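Local structure of trans-2-enoyl-CoA reductase [NADH] (4GGO) at residues R67-V81 and F103-I117. The protein catalyses the NADH-dependent reduction of the carbon-carbon double bond of trans-2-enoyl-CoA substrates such as crotonyl-CoA, a step of bacterial fatty acid synthesis. Sequence-based numbering, arbitrary orientation.
Sequences RITAAFGYGAATIGV and FDEAAKREGLYSVTI
R67 runs across F103 and ends over G80 of strand 77-81, its edge toward T116 of the neighbouring strand. CB and CG rest by CE2 and CZ of the F103 ring; R67 CD lies over its face, a CH-pi contact 3.8 Å from the centroid. The chain is extended from CG to NE, with CG anti to the backbone N (chi1 -158°), which carries the guanidinium past the ring to the sheet. Its plane stays within 23° of the ring plane, F103 CE1 under one face and G80 N over the other, where glycine leaves room. R67 NE donates to T78 OG1 (2.9 Å). R67 NH1 and NH2 both donate to T116 OG1 in the guanidinium plane, the NH1 bond at 2.9 Å being the straighter. D104 forms a second shell: its OD2 accepts from T116 OG1 and its OD1 from S114 OG at 2.7 Å, while OD1 to R67 NH2 is a long salt bridge (3.7 Å), well out of plane, probably acting through charge alone. Beside this, F72 and F103 form an offset edge-to-face pair, the edge of F72 toward the face of F103 (planes at 76°), and F72 wedges among A106, A107 and E110. Bonds such as I117 N to G80 O (2.8 Å) join the parallel strands, and a water links A76 O, T78 OG1 and Y113 O. Together, strand 77-82, helix 95-110 and edge strand 114-118 form a beta-alpha-beta unit of the Rossmann-type sheet; helix 61-74 packs beside helix 95-110, helix 21-38 touches both, and G80 adjoins the NAD-binding C58.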
loop_
_atom_site.group_PDB
_atom_site.type_symbol
_atom_site.label_atom_id
_atom_site.label_comp_id
_atom_site.label_asym_id
_atom_site.label_seq_id
_atom_site.Cartn_x
_atom_site.Cartn_y
_atom_site.Cartn_z
ATOM N N ARG A 67 0.966 -8.499 5.161
ATOM C CA ARG A 67 1.087 -9.949 5.149
ATOM C C ARG A 67 2.308 -10.376 5.954
ATOM O O ARG A 67 2.248 -11.322 6.739
ATOM C CB ARG A 67 1.178 -10.476 3.715
ATOM C CG ARG A 67 0.775 -11.936 3.577
ATOM C CD ARG A 67 0.985 -12.455 2.162
ATOM N NE ARG A 67 0.574 -13.852 2.042
ATOM C CZ ARG A 67 0.726 -14.589 0.945
ATOM N NH1 ARG A 67 1.287 -14.068 -0.137
ATOM N NH2 ARG A 67 0.319 -15.850 0.935
ATOM N N ILE A 68 3.413 -9.661 5.763
ATOM C CA ILE A 68 4.653 -9.940 6.482
ATOM C C ILE A 68 4.493 -9.753 7.993
ATOM O O ILE A 68 4.963 -10.576 8.781
ATOM C CB ILE A 68 5.810 -9.060 5.960
ATOM C CG1 ILE A 68 6.194 -9.481 4.539
ATOM C CG2 ILE A 68 7.019 -9.146 6.880
ATOM C CD1 ILE A 68 7.305 -8.653 3.937
ATOM N N THR A 69 3.824 -8.674 8.393
ATOM C CA THR A 69 3.594 -8.408 9.810
ATOM C C THR A 69 2.725 -9.495 10.443
ATOM O O THR A 69 3.008 -9.969 11.542
ATOM C CB THR A 69 2.938 -7.029 10.037
ATOM O OG1 THR A 69 3.775 -6.001 9.492
ATOM C CG2 THR A 69 2.737 -6.770 11.526
ATOM N N ALA A 70 1.669 -9.889 9.739
ATOM C CA ALA A 70 0.769 -10.926 10.232
ATOM C C ALA A 70 1.478 -12.271 10.340
ATOM O O ALA A 70 1.356 -12.967 11.346
ATOM C CB ALA A 70 -0.456 -11.043 9.336
ATOM N N ALA A 71 2.228 -12.623 9.302
ATOM C CA ALA A 71 2.878 -13.928 9.238
ATOM C C ALA A 71 4.114 -14.027 10.128
ATOM O O ALA A 71 4.223 -14.935 10.946
ATOM C CB ALA A 71 3.231 -14.277 7.795
ATOM N N PHE A 72 5.045 -13.091 9.971
ATOM C CA PHE A 72 6.334 -13.204 10.646
ATOM C C PHE A 72 6.401 -12.465 11.979
ATOM O O PHE A 72 7.387 -12.575 12.707
ATOM C CB PHE A 72 7.463 -12.758 9.716
ATOM C CG PHE A 72 7.570 -13.584 8.469
ATOM C CD1 PHE A 72 8.179 -14.827 8.496
ATOM C CD2 PHE A 72 7.045 -13.126 7.271
ATOM C CE1 PHE A 72 8.273 -15.592 7.349
ATOM C CE2 PHE A 72 7.138 -13.887 6.122
ATOM C CZ PHE A 72 7.753 -15.123 6.162
ATOM N N GLY A 73 5.348 -11.721 12.297
ATOM C CA GLY A 73 5.267 -11.042 13.576
ATOM C C GLY A 73 4.342 -11.766 14.534
ATOM O O GLY A 73 4.590 -11.812 15.739
ATOM N N TYR A 74 3.275 -12.346 13.995
ATOM C CA TYR A 74 2.255 -12.976 14.826
ATOM C C TYR A 74 2.090 -14.472 14.563
ATOM O O TYR A 74 1.413 -15.168 15.319
ATOM C CB TYR A 74 0.917 -12.246 14.671
ATOM C CG TYR A 74 0.928 -10.847 15.247
ATOM C CD1 TYR A 74 0.614 -10.622 16.582
ATOM C CD2 TYR A 74 1.261 -9.751 14.459
ATOM C CE1 TYR A 74 0.626 -9.348 17.117
ATOM C CE2 TYR A 74 1.277 -8.471 14.984
ATOM C CZ TYR A 74 0.959 -8.276 16.314
ATOM O OH TYR A 74 0.971 -7.007 16.842
ATOM N N GLY A 75 2.712 -14.963 13.495
ATOM C CA GLY A 75 2.668 -16.380 13.174
ATOM C C GLY A 75 1.380 -16.794 12.489
ATOM O O GLY A 75 1.029 -17.974 12.468
ATOM N N ALA A 76 0.676 -15.822 11.919
ATOM C CA ALA A 76 -0.630 -16.075 11.321
ATOM C C ALA A 76 -0.543 -16.809 9.989
ATOM O O ALA A 76 0.447 -16.698 9.265
ATOM C CB ALA A 76 -1.399 -14.772 11.152
ATOM N N ALA A 77 -1.590 -17.564 9.678
ATOM C CA ALA A 77 -1.741 -18.158 8.360
ATOM C C ALA A 77 -2.297 -17.088 7.431
ATOM O O ALA A 77 -3.238 -16.379 7.787
ATOM C CB ALA A 77 -2.676 -19.351 8.422
ATOM N N THR A 78 -1.710 -16.956 6.246
ATOM C CA THR A 78 -2.134 -15.908 5.325
ATOM C C THR A 78 -2.468 -16.427 3.933
ATOM O O THR A 78 -1.765 -17.272 3.379
ATOM C CB THR A 78 -1.069 -14.795 5.177
ATOM O OG1 THR A 78 0.072 -15.303 4.471
ATOM C CG2 THR A 78 -0.636 -14.268 6.538
ATOM N N ILE A 79 -3.559 -15.910 3.381
ATOM C CA ILE A 79 -3.848 -16.063 1.967
ATOM C C ILE A 79 -3.697 -14.695 1.318
ATOM O O ILE A 79 -4.338 -13.729 1.734
ATOM C CB ILE A 79 -5.270 -16.590 1.722
ATOM C CG1 ILE A 79 -5.413 -18.012 2.268
ATOM C CG2 ILE A 79 -5.598 -16.560 0.237
ATOM C CD1 ILE A 79 -6.814 -18.562 2.172
ATOM N N GLY A 80 -2.831 -14.610 0.316
ATOM C CA GLY A 80 -2.597 -13.356 -0.374
ATOM C C GLY A 80 -3.113 -13.387 -1.797
ATOM O O GLY A 80 -3.013 -14.404 -2.482
ATOM N N VAL A 81 -3.670 -12.266 -2.240
ATOM C CA VAL A 81 -4.164 -12.137 -3.602
ATOM C C VAL A 81 -3.550 -10.917 -4.278
ATOM O O VAL A 81 -3.570 -9.818 -3.726
ATOM C CB VAL A 81 -5.699 -12.003 -3.635
ATOM C CG1 VAL A 81 -6.178 -11.759 -5.057
ATOM C CG2 VAL A 81 -6.355 -13.244 -3.052
ATOM N N PHE A 103 8.261 -14.259 -0.377
ATOM C CA PHE A 103 7.419 -14.413 0.805
ATOM C C PHE A 103 7.086 -15.875 1.075
ATOM O O PHE A 103 7.322 -16.380 2.173
ATOM C CB PHE A 103 6.125 -13.605 0.670
ATOM C CG PHE A 103 5.235 -13.687 1.878
ATOM C CD1 PHE A 103 4.281 -14.689 1.992
ATOM C CD2 PHE A 103 5.357 -12.767 2.907
ATOM C CE1 PHE A 103 3.470 -14.771 3.106
ATOM C CE2 PHE A 103 4.545 -12.842 4.023
ATOM C CZ PHE A 103 3.603 -13.846 4.124
ATOM N N ASP A 104 6.522 -16.544 0.073
ATOM C CA ASP A 104 6.098 -17.935 0.216
ATOM C C ASP A 104 7.265 -18.852 0.566
ATOM O O ASP A 104 7.113 -19.795 1.341
ATOM C CB ASP A 104 5.399 -18.420 -1.056
ATOM C CG ASP A 104 4.025 -17.802 -1.236
ATOM O OD1 ASP A 104 3.409 -17.414 -0.221
ATOM O OD2 ASP A 104 3.559 -17.710 -2.390
ATOM N N GLU A 105 8.429 -18.566 -0.008
ATOM C CA GLU A 105 9.634 -19.330 0.286
ATOM C C GLU A 105 10.048 -19.141 1.742
ATOM O O GLU A 105 10.434 -20.095 2.418
ATOM C CB GLU A 105 10.767 -18.917 -0.655
ATOM C CG GLU A 105 12.055 -19.697 -0.470
ATOM C CD GLU A 105 12.957 -19.618 -1.688
ATOM O OE1 GLU A 105 12.427 -19.617 -2.820
ATOM O OE2 GLU A 105 14.192 -19.556 -1.516
ATOM N N ALA A 106 9.959 -17.903 2.221
ATOM C CA ALA A 106 10.292 -17.595 3.606
ATOM C C ALA A 106 9.269 -18.201 4.561
ATOM O O ALA A 106 9.627 -18.732 5.611
ATOM C CB ALA A 106 10.383 -16.090 3.809
ATOM N N ALA A 107 7.996 -18.116 4.187
ATOM C CA ALA A 107 6.913 -18.646 5.010
ATOM C C ALA A 107 7.008 -20.163 5.141
ATOM O O ALA A 107 6.723 -20.723 6.198
ATOM C CB ALA A 107 5.566 -18.247 4.431
ATOM N N LYS A 108 7.410 -20.818 4.058
ATOM C CA LYS A 108 7.568 -22.267 4.050
ATOM C C LYS A 108 8.709 -22.670 4.978
ATOM O O LYS A 108 8.615 -23.662 5.703
ATOM C CB LYS A 108 7.832 -22.762 2.625
ATOM C CG LYS A 108 7.528 -24.239 2.394
ATOM C CD LYS A 108 8.771 -25.104 2.531
ATOM C CE LYS A 108 8.494 -26.530 2.080
ATOM N NZ LYS A 108 9.724 -27.369 2.095
ATOM N N ARG A 109 9.780 -21.884 4.957
ATOM C CA ARG A 109 10.947 -22.141 5.794
ATOM C C ARG A 109 10.612 -22.008 7.280
ATOM O O ARG A 109 11.174 -22.713 8.119
ATOM C CB ARG A 109 12.090 -21.195 5.409
ATOM C CG ARG A 109 13.373 -21.405 6.195
ATOM C CD ARG A 109 14.552 -20.687 5.552
ATOM N NE ARG A 109 14.322 -19.253 5.403
ATOM C CZ ARG A 109 14.278 -18.619 4.234
ATOM N NH1 ARG A 109 14.456 -19.291 3.105
ATOM N NH2 ARG A 109 14.064 -17.311 4.195
ATOM N N GLU A 110 9.685 -21.109 7.597
ATOM C CA GLU A 110 9.276 -20.878 8.979
ATOM C C GLU A 110 8.258 -21.908 9.451
ATOM O O GLU A 110 7.993 -22.025 10.648
ATOM C CB GLU A 110 8.692 -19.472 9.134
ATOM C CG GLU A 110 9.696 -18.351 8.940
ATOM C CD GLU A 110 10.563 -18.121 10.163
ATOM O OE1 GLU A 110 10.317 -18.768 11.203
ATOM O OE2 GLU A 110 11.490 -17.288 10.083
ATOM N N GLY A 111 7.687 -22.650 8.509
ATOM C CA GLY A 111 6.671 -23.635 8.832
ATOM C C GLY A 111 5.295 -23.008 8.946
ATOM O O GLY A 111 4.436 -23.495 9.682
ATOM N N LEU A 112 5.088 -21.920 8.212
ATOM C CA LEU A 112 3.813 -21.214 8.218
ATOM C C LEU A 112 2.978 -21.578 6.996
ATOM O O LEU A 112 3.515 -21.797 5.909
ATOM C CB LEU A 112 4.044 -19.701 8.239
ATOM C CG LEU A 112 4.828 -19.116 9.415
ATOM C CD1 LEU A 112 5.083 -17.632 9.192
ATOM C CD2 LEU A 112 4.085 -19.345 10.721
ATOM N N TYR A 113 1.662 -21.640 7.175
ATOM C CA TYR A 113 0.759 -21.821 6.045
ATOM C C TYR A 113 0.681 -20.530 5.241
ATOM O O TYR A 113 0.386 -19.465 5.786
ATOM C CB TYR A 113 -0.639 -22.225 6.516
ATOM C CG TYR A 113 -1.685 -22.167 5.422
ATOM C CD1 TYR A 113 -1.834 -23.212 4.519
ATOM C CD2 TYR A 113 -2.524 -21.067 5.293
ATOM C CE1 TYR A 113 -2.788 -23.162 3.519
ATOM C CE2 TYR A 113 -3.478 -21.007 4.297
ATOM C CZ TYR A 113 -3.607 -22.058 3.414
ATOM O OH TYR A 113 -4.558 -21.998 2.422
ATOM N N SER A 114 0.942 -20.627 3.942
ATOM C CA SER A 114 0.883 -19.464 3.067
ATOM C C SER A 114 0.501 -19.857 1.646
ATOM O O SER A 114 1.209 -20.620 0.989
ATOM C CB SER A 114 2.221 -18.725 3.064
ATOM O OG SER A 114 2.173 -17.596 2.210
ATOM N N VAL A 115 -0.628 -19.332 1.182
ATOM C CA VAL A 115 -1.081 -19.570 -0.181
ATOM C C VAL A 115 -1.313 -18.246 -0.900
ATOM O O VAL A 115 -1.996 -17.361 -0.388
ATOM C CB VAL A 115 -2.372 -20.411 -0.211
ATOM C CG1 VAL A 115 -2.993 -20.394 -1.601
ATOM C CG2 VAL A 115 -2.082 -21.837 0.233
ATOM N N THR A 116 -0.728 -18.116 -2.087
ATOM C CA THR A 116 -0.894 -16.913 -2.890
ATOM C C THR A 116 -1.728 -17.206 -4.132
ATOM O O THR A 116 -1.393 -18.088 -4.921
ATOM C CB THR A 116 0.463 -16.332 -3.321
ATOM O OG1 THR A 116 1.265 -16.074 -2.162
ATOM C CG2 THR A 116 0.269 -15.037 -4.098
ATOM N N ILE A 117 -2.819 -16.466 -4.292
ATOM C CA ILE A 117 -3.658 -16.593 -5.476
ATOM C C ILE A 117 -3.399 -15.440 -6.438
ATOM O O ILE A 117 -3.651 -14.279 -6.116
ATOM C CB ILE A 117 -5.152 -16.647 -5.111
ATOM C CG1 ILE A 117 -5.442 -17.889 -4.266
ATOM C CG2 ILE A 117 -6.009 -16.651 -6.369
ATOM C CD1 ILE A 117 -6.900 -18.071 -3.923
HETATM O O HOH W 1 1.675 -16.908 6.575
#